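Putative D-lactate dehydrogenase (Chlamydomonas reinhardtii, PDB 4ZGS) reduces pyruvate to D-lactate in the chloroplast of a green alga, as an NAD-binding member of the D-isomer specific 2-hydroxyacid dehydrogenase family. Local coordinates at the nicotinamide-adenine-dinucleotide site and the interface of chains A and B. Residues are numbered along the deposited sequence; one frame, centred on the assembly and turned at random. Chains: chain A/B, Putative D-lactate dehydrogenase.

Contact 1: the nicotinamide-adenine-dinucleotide site. Residues chain A 134, 185, 187-189, 207-209, 239-240, 242, 244-245, 266-268, 292, 335, 337-338. With NAD (nicotinamide-adenine-dinucleotide), chain C.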
ATOM      1  N   TYR A 134       4.010 -30.010  12.209  1.00 82.81           N
ATOM      2  CA  TYR A 134       2.970 -29.000  12.400  1.00 77.56           C
ATOM      3  C   TYR A 134       1.600 -29.597  12.017  1.00 63.11           C
ATOM      4  O   TYR A 134       1.554 -30.565  11.263  1.00 53.39           O
ATOM      5  CB  TYR A 134       3.245 -27.759  11.541  1.00 80.27           C
ATOM      6  CG  TYR A 134       4.702 -27.393  11.379  1.00 80.32           C
ATOM      7  CD1 TYR A 134       5.592 -27.449  12.446  1.00 81.57           C
ATOM      8  CD2 TYR A 134       5.189 -26.987  10.148  1.00 81.04           C
ATOM      9  CE1 TYR A 134       6.941 -27.111  12.280  1.00 81.68           C
ATOM     10  CE2 TYR A 134       6.518 -26.647   9.971  1.00 82.08           C
ATOM     11  CZ  TYR A 134       7.395 -26.705  11.033  1.00 80.24           C
ATOM     12  OH  TYR A 134       8.717 -26.359  10.828  1.00 75.99           O
ATOM     13  N   GLY A 185       1.246 -34.767  -4.417  1.00 52.44           N
ATOM     14  CA  GLY A 185       1.719 -35.321  -3.163  1.00 51.41           C
ATOM     15  C   GLY A 185       0.540 -35.370  -2.197  1.00 51.65           C
ATOM     16  O   GLY A 185      -0.166 -34.354  -1.948  1.00 39.36           O
ATOM     17  N   GLY A 187       0.714 -36.845   1.117  1.00 53.42           N
ATOM     18  CA  GLY A 187       1.078 -37.093   2.497  1.00 46.73           C
ATOM     19  C   GLY A 187       0.162 -36.326   3.431  1.00 45.75           C
ATOM     20  O   GLY A 187      -0.940 -35.905   3.031  1.00 45.46           O
ATOM     21  N   ALA A 188       0.588 -36.184   4.682  1.00 42.11           N
ATOM     22  CA  ALA A 188      -0.253 -35.607   5.728  1.00 44.20           C
ATOM     23  C   ALA A 188      -0.911 -34.289   5.296  1.00 48.28           C
ATOM     24  O   ALA A 188      -2.110 -34.096   5.480  1.00 58.42           O
ATOM     25  CB  ALA A 188       0.574 -35.401   6.988  1.00 42.33           C
ATOM     26  N   ILE A 189      -0.132 -33.400   4.690  1.00 49.53           N
ATOM     27  CA  ILE A 189      -0.649 -32.119   4.206  1.00 41.53           C
ATOM     28  C   ILE A 189      -1.494 -32.206   2.904  1.00 42.80           C
ATOM     29  O   ILE A 189      -2.608 -31.671   2.845  1.00 39.77           O
ATOM     30  CB  ILE A 189       0.520 -31.157   3.984  1.00 40.14           C
ATOM     31  CG1 ILE A 189       1.122 -30.790   5.343  1.00 39.37           C
ATOM     32  CG2 ILE A 189       0.068 -29.930   3.272  1.00 33.53           C
ATOM     33  CD1 ILE A 189       2.480 -30.117   5.280  1.00 40.82           C
ATOM     34  N   TYR A 207      -1.912 -37.001  -7.545  1.00 52.50           N
ATOM     35  CA  TYR A 207      -0.761 -37.747  -7.989  1.00 59.26           C
ATOM     36  C   TYR A 207       0.164 -37.983  -6.812  1.00 65.46           C
ATOM     37  O   TYR A 207       0.464 -37.061  -6.049  1.00 68.90           O
ATOM     38  CB  TYR A 207       0.008 -37.003  -9.076  1.00 59.74           C
ATOM     39  CG  TYR A 207       1.354 -37.631  -9.341  1.00 61.94           C
ATOM     40  CD1 TYR A 207       1.468 -38.725 -10.179  1.00 69.81           C
ATOM     41  CD2 TYR A 207       2.492 -37.196  -8.680  1.00 60.58           C
ATOM     42  CE1 TYR A 207       2.693 -39.326 -10.415  1.00 75.35           C
ATOM     43  CE2 TYR A 207       3.725 -37.792  -8.904  1.00 65.59           C
ATOM     44  CZ  TYR A 207       3.818 -38.855  -9.772  1.00 75.88           C
ATOM     45  OH  TYR A 207       5.033 -39.463 -10.004  1.00 84.86           O
ATOM     46  N   ASP A 208       0.663 -39.203  -6.703  1.00 62.74           N
ATOM     47  CA  ASP A 208       1.713 -39.479  -5.753  1.00 61.73           C
ATOM     48  C   ASP A 208       2.417 -40.710  -6.200  1.00 68.93           C
ATOM     49  O   ASP A 208       1.850 -41.531  -6.913  1.00 74.30           O
ATOM     50  CB  ASP A 208       1.182 -39.675  -4.344  1.00 62.13           C
ATOM     51  CG  ASP A 208       2.284 -39.598  -3.301  1.00 65.05           C
ATOM     52  OD1 ASP A 208       3.253 -40.386  -3.391  1.00 67.83           O
ATOM     53  OD2 ASP A 208       2.197 -38.720  -2.410  1.00 60.95           O
ATOM     54  N   ILE A 209       3.641 -40.878  -5.724  1.00 72.09           N
ATOM     55  CA  ILE A 209       4.386 -42.040  -6.116  1.00 73.35           C
ATOM     56  C   ILE A 209       3.693 -43.213  -5.411  1.00 72.24           C
ATOM     57  O   ILE A 209       3.519 -44.288  -5.993  1.00 70.47           O
ATOM     58  CB  ILE A 209       5.882 -41.887  -5.758  1.00 76.74           C
ATOM     59  CG1 ILE A 209       6.749 -42.737  -6.692  1.00 77.61           C
ATOM     60  CG2 ILE A 209       6.129 -42.198  -4.288  1.00 80.12           C
ATOM     61  CD1 ILE A 209       6.369 -42.602  -8.150  1.00 77.12           C
ATOM     62  N   CYS A 239       4.258 -32.215  -2.349  1.00 55.40           N
ATOM     63  CA  CYS A 239       5.316 -33.211  -2.194  1.00 55.49           C
ATOM     64  C   CYS A 239       6.560 -32.610  -1.532  1.00 66.01           C
ATOM     65  O   CYS A 239       6.797 -31.394  -1.592  1.00 69.96           O
ATOM     66  CB  CYS A 239       5.696 -33.824  -3.551  1.00 55.05           C
ATOM     67  SG  CYS A 239       6.027 -32.622  -4.897  1.00 72.63           S
ATOM     68  N   PRO A 240       7.369 -33.469  -0.898  1.00 68.17           N
ATOM     69  CA  PRO A 240       8.657 -33.057  -0.326  1.00 68.53           C
ATOM     70  C   PRO A 240       9.631 -32.756  -1.448  1.00 71.95           C
ATOM     71  O   PRO A 240       9.369 -33.132  -2.593  1.00 74.89           O
ATOM     72  CB  PRO A 240       9.100 -34.281   0.479  1.00 67.30           C
ATOM     73  CG  PRO A 240       8.462 -35.430  -0.240  1.00 66.60           C
ATOM     74  CD  PRO A 240       7.121 -34.908  -0.718  1.00 59.17           C
ATOM     75  N   LEU A 242      12.616 -33.663  -3.476  1.00 75.91           N
ATOM     76  CA  LEU A 242      13.478 -34.805  -3.776  1.00 77.92           C
ATOM     77  C   LEU A 242      14.170 -34.621  -5.098  1.00 80.04           C
ATOM     78  O   LEU A 242      13.760 -33.779  -5.889  1.00 76.71           O
ATOM     79  CB  LEU A 242      12.673 -36.108  -3.816  1.00 74.99           C
ATOM     80  CG  LEU A 242      12.077 -36.600  -2.499  1.00 77.35           C
ATOM     81  CD1 LEU A 242      11.160 -37.794  -2.716  1.00 78.75           C
ATOM     82  CD2 LEU A 242      13.213 -36.982  -1.563  1.00 81.47           C
ATOM     83  N   SER A 244      13.811 -36.411  -7.518  1.00 94.16           N
ATOM     84  CA  SER A 244      12.739 -36.632  -8.505  1.00 95.26           C
ATOM     85  C   SER A 244      11.813 -35.424  -8.625  1.00 94.36           C
ATOM     86  O   SER A 244      11.291 -35.146  -9.703  1.00 98.90           O
ATOM     87  CB  SER A 244      11.887 -37.874  -8.176  1.00 95.42           C
ATOM     88  OG  SER A 244      11.299 -37.814  -6.888  1.00 92.30           O
ATOM     89  N   THR A 245      11.644 -34.684  -7.534  1.00 87.76           N
ATOM     90  CA  THR A 245      10.724 -33.552  -7.518  1.00 82.63           C
ATOM     91  C   THR A 245      11.432 -32.227  -7.772  1.00 86.36           C
ATOM     92  O   THR A 245      10.824 -31.154  -7.689  1.00 85.60           O
ATOM     93  CB  THR A 245       9.951 -33.471  -6.186  1.00 77.47           C
ATOM     94  OG1 THR A 245      10.878 -33.390  -5.092  1.00 77.04           O
ATOM     95  CG2 THR A 245       9.081 -34.705  -6.016  1.00 78.05           C
ATOM     96  N   VAL A 266       2.911 -24.183  -1.465  1.00 47.61           N
ATOM     97  CA  VAL A 266       3.228 -23.989  -0.056  1.00 43.90           C
ATOM     98  C   VAL A 266       4.230 -25.013   0.468  1.00 46.83           C
ATOM     99  O   VAL A 266       4.418 -25.092   1.677  1.00 50.98           O
ATOM    100  CB  VAL A 266       1.966 -24.008   0.842  1.00 40.45           C
ATOM    101  CG1 VAL A 266       1.007 -22.904   0.385  1.00 29.06           C
ATOM    102  CG2 VAL A 266       1.278 -25.375   0.812  1.00 43.27           C
ATOM    103  N   SER A 267       4.807 -25.857  -0.390  1.00 46.79           N
ATOM    104  CA  SER A 267       5.760 -26.850   0.144  1.00 54.16           C
ATOM    105  C   SER A 267       7.210 -26.386   0.123  1.00 51.17           C
ATOM    106  O   SER A 267       7.720 -25.968   1.151  1.00 54.46           O
ATOM    107  CB  SER A 267       5.700 -28.189  -0.624  1.00 57.81           C
ATOM    108  OG  SER A 267       4.389 -28.697  -0.731  1.00 64.30           O
ATOM    109  N   ARG A 268       7.856 -26.412  -1.041  1.00 53.00           N
ATOM    110  CA  ARG A 268       9.290 -26.127  -1.124  1.00 60.11           C
ATOM    111  C   ARG A 268       9.636 -25.357  -2.377  1.00 62.27           C
ATOM    112  O   ARG A 268       9.225 -25.742  -3.476  1.00 61.76           O
ATOM    113  CB  ARG A 268      10.086 -27.426  -1.067  1.00 66.52           C
ATOM    114  CG  ARG A 268      10.042 -28.031   0.303  1.00 70.03           C
ATOM    115  CD  ARG A 268      10.688 -27.047   1.277  1.00 75.89           C
ATOM    116  NE  ARG A 268      11.472 -27.741   2.278  1.00 82.40           N
ATOM    117  CZ  ARG A 268      12.721 -28.140   2.087  1.00 88.98           C
ATOM    118  NH1 ARG A 268      13.318 -27.907   0.926  1.00 90.44           N
ATOM    119  NH2 ARG A 268      13.362 -28.781   3.056  1.00 92.78           N
ATOM    120  N   ASP A 292       3.840 -19.654  -0.840  1.00 31.95           N
ATOM    121  CA  ASP A 292       4.292 -19.405   0.521  1.00 38.38           C
ATOM    122  C   ASP A 292       5.812 -19.583   0.571  1.00 41.65           C
ATOM    123  O   ASP A 292       6.436 -19.388   1.608  1.00 46.79           O
ATOM    124  CB  ASP A 292       3.605 -20.363   1.500  1.00 37.68           C
ATOM    125  CG  ASP A 292       3.783 -19.947   2.953  1.00 48.43           C
ATOM    126  OD1 ASP A 292       3.523 -18.749   3.207  1.00 54.17           O
ATOM    127  OD2 ASP A 292       4.190 -20.798   3.823  1.00 40.28           O
ATOM    128  N   HIS A 335       6.277 -17.428   4.096  1.00 51.71           N
ATOM    129  CA  HIS A 335       6.391 -18.696   4.830  1.00 47.65           C
ATOM    130  C   HIS A 335       5.476 -18.741   6.062  1.00 35.23           C
ATOM    131  O   HIS A 335       5.907 -19.032   7.175  1.00 38.42           O
ATOM    132  CB  HIS A 335       7.849 -18.923   5.244  1.00 58.08           C
ATOM    133  CG  HIS A 335       8.221 -20.370   5.361  1.00 71.44           C
ATOM    134  ND1 HIS A 335       9.184 -20.960   4.570  1.00 76.88           N
ATOM    135  CD2 HIS A 335       7.749 -21.350   6.168  1.00 72.35           C
ATOM    136  CE1 HIS A 335       9.295 -22.236   4.890  1.00 77.49           C
ATOM    137  NE2 HIS A 335       8.436 -22.498   5.857  1.00 76.71           N
ATOM    138  N   ALA A 337       2.394 -20.459   6.046  1.00 32.43           N
ATOM    139  CA  ALA A 337       1.427 -21.546   5.971  1.00 41.05           C
ATOM    140  C   ALA A 337       1.325 -22.363   7.278  1.00 40.23           C
ATOM    141  O   ALA A 337       0.250 -22.866   7.576  1.00 38.03           O
ATOM    142  CB  ALA A 337       1.743 -22.485   4.799  1.00 42.61           C
ATOM    143  N   PHE A 338       2.431 -22.509   8.015  1.00 35.46           N
ATOM    144  CA  PHE A 338       2.431 -23.243   9.281  1.00 41.56           C
ATOM    145  C   PHE A 338       2.038 -22.321  10.401  1.00 43.93           C
ATOM    146  O   PHE A 338       1.873 -22.746  11.533  1.00 48.54           O
ATOM    147  CB  PHE A 338       3.799 -23.815   9.639  1.00 42.06           C
ATOM    148  CG  PHE A 338       4.718 -22.785  10.294  1.00 47.79           C
ATOM    149  CD1 PHE A 338       5.187 -21.687   9.568  1.00 54.28           C
ATOM    150  CD2 PHE A 338       5.046 -22.867  11.641  1.00 46.60           C
ATOM    151  CE1 PHE A 338       6.025 -20.719  10.179  1.00 56.09           C
ATOM    152  CE2 PHE A 338       5.870 -21.903  12.252  1.00 46.70           C
ATOM    153  CZ  PHE A 338       6.360 -20.832  11.519  1.00 49.16           C
TER
HETATM  154  PA  NAD C1000       4.391 -36.215   4.165  1.00165.13           P
HETATM  155  O1A NAD C1000       5.455 -37.242   4.245  1.00158.06           O
HETATM  156  O2A NAD C1000       3.284 -36.944   4.834  1.00158.55           O
HETATM  157  O5B NAD C1000       4.035 -35.832   2.650  1.00162.85           O
HETATM  158  C5B NAD C1000       4.945 -36.063   1.576  1.00161.53           C
HETATM  159  C4B NAD C1000       4.371 -37.020   0.580  1.00160.60           C
HETATM  160  O4B NAD C1000       4.955 -36.788  -0.782  1.00159.40           O
HETATM  161  C3B NAD C1000       4.659 -38.433   0.939  1.00159.96           C
HETATM  162  O3B NAD C1000       3.445 -39.236   0.958  1.00157.57           O
HETATM  163  C2B NAD C1000       5.550 -38.954  -0.091  1.00159.60           C
HETATM  164  O2B NAD C1000       5.280 -40.364  -0.316  1.00158.55           O
HETATM  165  C1B NAD C1000       5.246 -38.162  -1.304  1.00159.26           C
HETATM  166  N9A NAD C1000       6.260 -38.192  -2.279  1.00158.01           N
HETATM  167  C8A NAD C1000       7.595 -38.670  -2.122  1.00157.08           C
HETATM  168  N7A NAD C1000       8.292 -38.545  -3.335  1.00157.02           N
HETATM  169  C5A NAD C1000       7.406 -38.006  -4.243  1.00157.35           C
HETATM  170  C6A NAD C1000       7.447 -37.626  -5.621  1.00157.56           C
HETATM  171  N6A NAD C1000       8.627 -37.782  -6.388  1.00157.26           N
HETATM  172  N1A NAD C1000       6.410 -37.147  -6.143  1.00157.83           N
HETATM  173  C2A NAD C1000       5.326 -36.955  -5.613  1.00158.07           C
HETATM  174  N3A NAD C1000       5.102 -37.237  -4.377  1.00158.00           N
HETATM  175  C4A NAD C1000       6.112 -37.787  -3.572  1.00157.83           C
HETATM  176  O3  NAD C1000       4.772 -34.902   5.003  1.00165.53           O
HETATM  177  PN  NAD C1000       3.827 -33.621   5.163  1.00159.75           P
HETATM  178  O1N NAD C1000       3.410 -33.399   6.569  1.00159.95           O
HETATM  179  O2N NAD C1000       2.527 -33.822   4.478  1.00159.88           O
HETATM  180  O5D NAD C1000       4.565 -32.336   4.568  1.00164.38           O
HETATM  181  C5D NAD C1000       5.895 -31.970   4.953  1.00160.06           C
HETATM  182  C4D NAD C1000       6.252 -30.817   4.091  1.00160.44           C
HETATM  183  O4D NAD C1000       5.559 -29.593   4.552  1.00163.37           O
HETATM  184  C3D NAD C1000       7.679 -30.476   4.142  1.00161.71           C
HETATM  185  O3D NAD C1000       8.466 -31.369   3.311  1.00159.87           O
HETATM  186  C2D NAD C1000       7.684 -29.113   3.615  1.00162.17           C
HETATM  187  O2D NAD C1000       7.747 -29.174   2.169  1.00163.56           O
HETATM  188  C1D NAD C1000       6.402 -28.493   4.035  1.00161.35           C
HETATM  189  N1N NAD C1000       6.619 -27.503   5.016  1.00163.73           N
HETATM  190  C2N NAD C1000       6.004 -26.235   4.889  1.00164.68           C
HETATM  191  C3N NAD C1000       6.227 -25.246   5.846  1.00164.86           C
HETATM  192  C7N NAD C1000       5.565 -23.878   5.704  1.00164.44           C
HETATM  193  O7N NAD C1000       5.386 -23.395   4.600  1.00163.60           O
HETATM  194  N7N NAD C1000       5.170 -23.145   6.853  1.00163.80           N
HETATM  195  C4N NAD C1000       7.069 -25.513   6.941  1.00164.04           C
HETATM  196  C5N NAD C1000       7.688 -26.773   7.069  1.00161.94           C
HETATM  197  C6N NAD C1000       7.464 -27.761   6.117  1.00163.20           C
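The main chain turns through A:Gly185 (phi 93°) and A:Gly187 into helix 188-200, so that two successive N-H groups at the helix start face the diphosphate of the NAD cofactor: A:Ala188 N gives a straight bond to O2A of the adenosine-side phosphate at 2.8 Å, and A:Ile189 N another to O2N of the nicotinamide-side phosphate at 2.7 Å. The helix end would probably help offset the phosphate charge. Although the cofactor is poorly ordered, its adenine is packed between side chains from several loops. A:Cys239 sets CB over one face of the six-membered ring, 3.9 Å from its centroid, while A:Tyr207 brings ring atom CE2 to 3.8 Å from NAD C2A. The adenine amino group N6A bonds to A:Ser244 OG at 2.7 Å, strongly bent at 118°. Alongside, A:Thr245 turns its methyl to the adenine, CG2 3.4 Å from NAD C6A, and its hydroxyl OG1 back to A:Pro240 O at 2.9 Å, in the carbonyl plane on a lone pair. An alanine here would remove both branches and would probably loosen the 240-245 loop as well as the packing against the adenine. At the nicotinamide end, A:Tyr134 stands nearly upright to the pyridine ring and A:His335 is steeply inclined to it, both edge to face; the histidine is the family's catalytic acid-base. A:Asp292 OD2 is met from above its carboxylate plane by A:Ala337 N at 2.9 Å, which holds the loop beside the carboxamide. Most of the site lies along the Rossmann-type NAD-binding domain, the GxGxxG motif 185-190 following strand 180-184 and running into helix 188-200, with A:Tyr134 coming from the loop before helix 136-151.

Contact 2: the interface of chains A and B. Residues chain A 321-322, 325, 332; chain B 161-163, 166.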
ATOM      1  N   PHE A 321      13.016 -12.305  -7.681  1.00 44.43           N
ATOM      2  CA  PHE A 321      11.907 -12.329  -6.719  1.00 43.07           C
ATOM      3  C   PHE A 321      11.111 -11.001  -6.715  1.00 43.75           C
ATOM      4  O   PHE A 321       9.875 -10.997  -6.801  1.00 43.87           O
ATOM      5  CB  PHE A 321      12.421 -12.627  -5.312  1.00 43.87           C
ATOM      6  CG  PHE A 321      11.334 -12.751  -4.261  1.00 48.38           C
ATOM      7  CD1 PHE A 321      10.379 -13.770  -4.319  1.00 54.75           C
ATOM      8  CD2 PHE A 321      11.273 -11.851  -3.202  1.00 51.65           C
ATOM      9  CE1 PHE A 321       9.388 -13.904  -3.328  1.00 50.74           C
ATOM     10  CE2 PHE A 321      10.269 -11.967  -2.221  1.00 53.20           C
ATOM     11  CZ  PHE A 321       9.326 -13.004  -2.291  1.00 49.96           C
ATOM     12  N   ARG A 322      11.810  -9.875  -6.635  1.00 42.97           N
ATOM     13  CA  ARG A 322      11.133  -8.567  -6.597  1.00 43.45           C
ATOM     14  C   ARG A 322      10.303  -8.327  -7.878  1.00 41.03           C
ATOM     15  O   ARG A 322       9.205  -7.744  -7.856  1.00 44.89           O
ATOM     16  CB  ARG A 322      12.169  -7.437  -6.382  1.00 41.38           C
ATOM     17  CG  ARG A 322      12.974  -7.517  -5.045  1.00 35.53           C
ATOM     18  CD  ARG A 322      12.015  -7.468  -3.848  1.00 42.79           C
ATOM     19  NE  ARG A 322      11.332  -6.176  -3.747  1.00 49.19           N
ATOM     20  CZ  ARG A 322      10.283  -5.930  -2.959  1.00 48.30           C
ATOM     21  NH1 ARG A 322       9.750  -6.888  -2.198  1.00 39.39           N
ATOM     22  NH2 ARG A 322       9.743  -4.720  -2.954  1.00 49.57           N
ATOM     23  N   LEU A 325       7.002 -10.398  -7.687  1.00 44.20           N
ATOM     24  CA  LEU A 325       6.041  -9.682  -6.851  1.00 39.91           C
ATOM     25  C   LEU A 325       5.333  -8.567  -7.624  1.00 46.57           C
ATOM     26  O   LEU A 325       4.384  -7.964  -7.134  1.00 62.17           O
ATOM     27  CB  LEU A 325       6.757  -9.110  -5.634  1.00 34.45           C
ATOM     28  CG  LEU A 325       7.463 -10.158  -4.773  1.00 41.59           C
ATOM     29  CD1 LEU A 325       8.284  -9.483  -3.714  1.00 47.41           C
ATOM     30  CD2 LEU A 325       6.422 -11.103  -4.113  1.00 35.09           C
ATOM     31  N   VAL A 332       2.085 -13.711  -2.848  1.00 39.62           N
ATOM     32  CA  VAL A 332       3.154 -14.331  -2.073  1.00 33.90           C
ATOM     33  C   VAL A 332       3.032 -14.017  -0.595  1.00 37.47           C
ATOM     34  O   VAL A 332       3.010 -12.842  -0.217  1.00 39.58           O
ATOM     35  CB  VAL A 332       4.508 -13.850  -2.556  1.00 33.79           C
ATOM     36  CG1 VAL A 332       5.610 -14.317  -1.633  1.00 40.99           C
ATOM     37  CG2 VAL A 332       4.739 -14.351  -3.954  1.00 40.22           C
TER
ATOM     38  N   VAL B 161       5.041  -7.970   2.252  1.00 27.76           N
ATOM     39  CA  VAL B 161       5.898  -8.634   1.286  1.00 31.46           C
ATOM     40  C   VAL B 161       6.175  -7.731   0.079  1.00 38.33           C
ATOM     41  O   VAL B 161       7.292  -7.730  -0.456  1.00 39.81           O
ATOM     42  CB  VAL B 161       5.267  -9.944   0.825  1.00 33.77           C
ATOM     43  CG1 VAL B 161       6.090 -10.588  -0.303  1.00 30.77           C
ATOM     44  CG2 VAL B 161       5.160 -10.876   2.017  1.00 26.67           C
ATOM     45  N   ARG B 162       5.175  -6.949  -0.334  1.00 40.88           N
ATOM     46  CA  ARG B 162       5.398  -6.048  -1.451  1.00 44.10           C
ATOM     47  C   ARG B 162       6.428  -5.008  -1.017  1.00 43.74           C
ATOM     48  O   ARG B 162       7.274  -4.630  -1.820  1.00 43.70           O
ATOM     49  CB  ARG B 162       4.111  -5.374  -1.965  1.00 46.97           C
ATOM     50  CG  ARG B 162       3.155  -6.290  -2.718  1.00 59.44           C
ATOM     51  CD  ARG B 162       3.554  -6.545  -4.178  1.00 70.85           C
ATOM     52  NE  ARG B 162       3.866  -5.351  -4.985  1.00 78.54           N
ATOM     53  CZ  ARG B 162       2.992  -4.643  -5.710  1.00 78.73           C
ATOM     54  NH1 ARG B 162       1.701  -4.954  -5.724  1.00 73.41           N
ATOM     55  NH2 ARG B 162       3.413  -3.601  -6.417  1.00 80.50           N
ATOM     56  N   MET B 163       6.367  -4.582   0.249  1.00 42.60           N
ATOM     57  CA  MET B 163       7.367  -3.655   0.815  1.00 40.03           C
ATOM     58  C   MET B 163       8.713  -4.301   1.077  1.00 41.58           C
ATOM     59  O   MET B 163       9.718  -3.619   1.175  1.00 48.47           O
ATOM     60  CB  MET B 163       6.883  -3.038   2.137  1.00 36.80           C
ATOM     61  CG  MET B 163       5.531  -2.318   2.093  1.00 36.77           C
ATOM     62  SD  MET B 163       5.056  -1.625   3.691  1.00 76.66           S
ATOM     63  CE  MET B 163       5.740  -2.832   4.828  1.00102.02           C
ATOM     64  N   TYR B 166       9.405  -9.400   5.156  1.00 43.82           N
ATOM     65  CA  TYR B 166       9.184 -10.849   5.142  1.00 43.37           C
ATOM     66  C   TYR B 166       9.167 -11.432   6.589  1.00 42.26           C
ATOM     67  O   TYR B 166       9.355 -12.631   6.781  1.00 40.58           O
ATOM     68  CB  TYR B 166      10.249 -11.547   4.280  1.00 44.07           C
ATOM     69  CG  TYR B 166      10.483 -10.919   2.913  1.00 44.15           C
ATOM     70  CD1 TYR B 166       9.456 -10.294   2.211  1.00 47.82           C
ATOM     71  CD2 TYR B 166      11.742 -10.951   2.327  1.00 49.98           C
ATOM     72  CE1 TYR B 166       9.674  -9.723   0.951  1.00 50.29           C
ATOM     73  CE2 TYR B 166      11.981 -10.381   1.084  1.00 53.81           C
ATOM     74  CZ  TYR B 166      10.944  -9.767   0.393  1.00 56.13           C
ATOM     75  OH  TYR B 166      11.194  -9.202  -0.850  1.00 61.04           O
TER
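A:Phe321 and B:Tyr166 reach toward each other tip to tip, their rings 82° apart in an edge-to-face pair with centroids 5.5 Å apart. The touching corner of the phenylalanine is CE2, which comes to 3.5 Å from B:Tyr166 CZ, the phenol carbon carrying the hydroxyl. A:Phe321 has CG anti to its backbone N (chi1 -177°), and A:Leu325 CG sits centrally over one face of its ring, so a residue just past the end of helix 319-324 probably steadies the aromatic that meets the partner chain. Beside this pair, A:Arg322 crosses B:Tyr166 obliquely, its guanidinium turned 46° from the phenol ring. Bends at chi2 and chi3 bring the guanidinium round to the C-terminal end of helix 154-163 of chain B. There NH1 bonds to B:Val161 O at 3.1 Å, nearly along the C=O axis, and also to the phenol oxygen B:Tyr166 OH at 3.0 Å, which lies tilted from the guanidinium plane. One cationic group thus grips helix-end carbonyls and a hydroxyl together, and the partial negative charge of that helix end would probably favour it. On the apolar side of the patch, B:Val161 crosses A:Leu325 and A:Val332 at about right angles. Its CG1, anti to the backbone N, fits against both, 3.9 Å from A:Leu325 CD2, giving the polar cluster an apolar flank. The patch belongs to a two-fold symmetric interface between identical chains, so the same grip recurs with the chains exchanged. The other guanidinium nitrogen, A:Arg322 NH2, meets B:Arg162 O at 2.7 Å, from above the carbonyl plane although the oxygen stays close to the guanidinium plane.

The centres of the C-alpha atoms of contact 1 and contact 2 are about 22 Å apart, and the two have no residue in common. They are nevertheless close in sequence on chain A: strand 330-332, which supplies A:Val332 to contact 2, runs into the loop carrying A:His335, A:Ala337 and A:Phe338 of contact 1. If this A-B pairing, one part of a deposited assembly of four copies, is also the biological one, it would probably brace the stretch leading to the catalytic loop, although the structure alone does not show communication between the sites. Each chain carries its own cofactor site, and the two-fold symmetry lets each supply both halves of the interface.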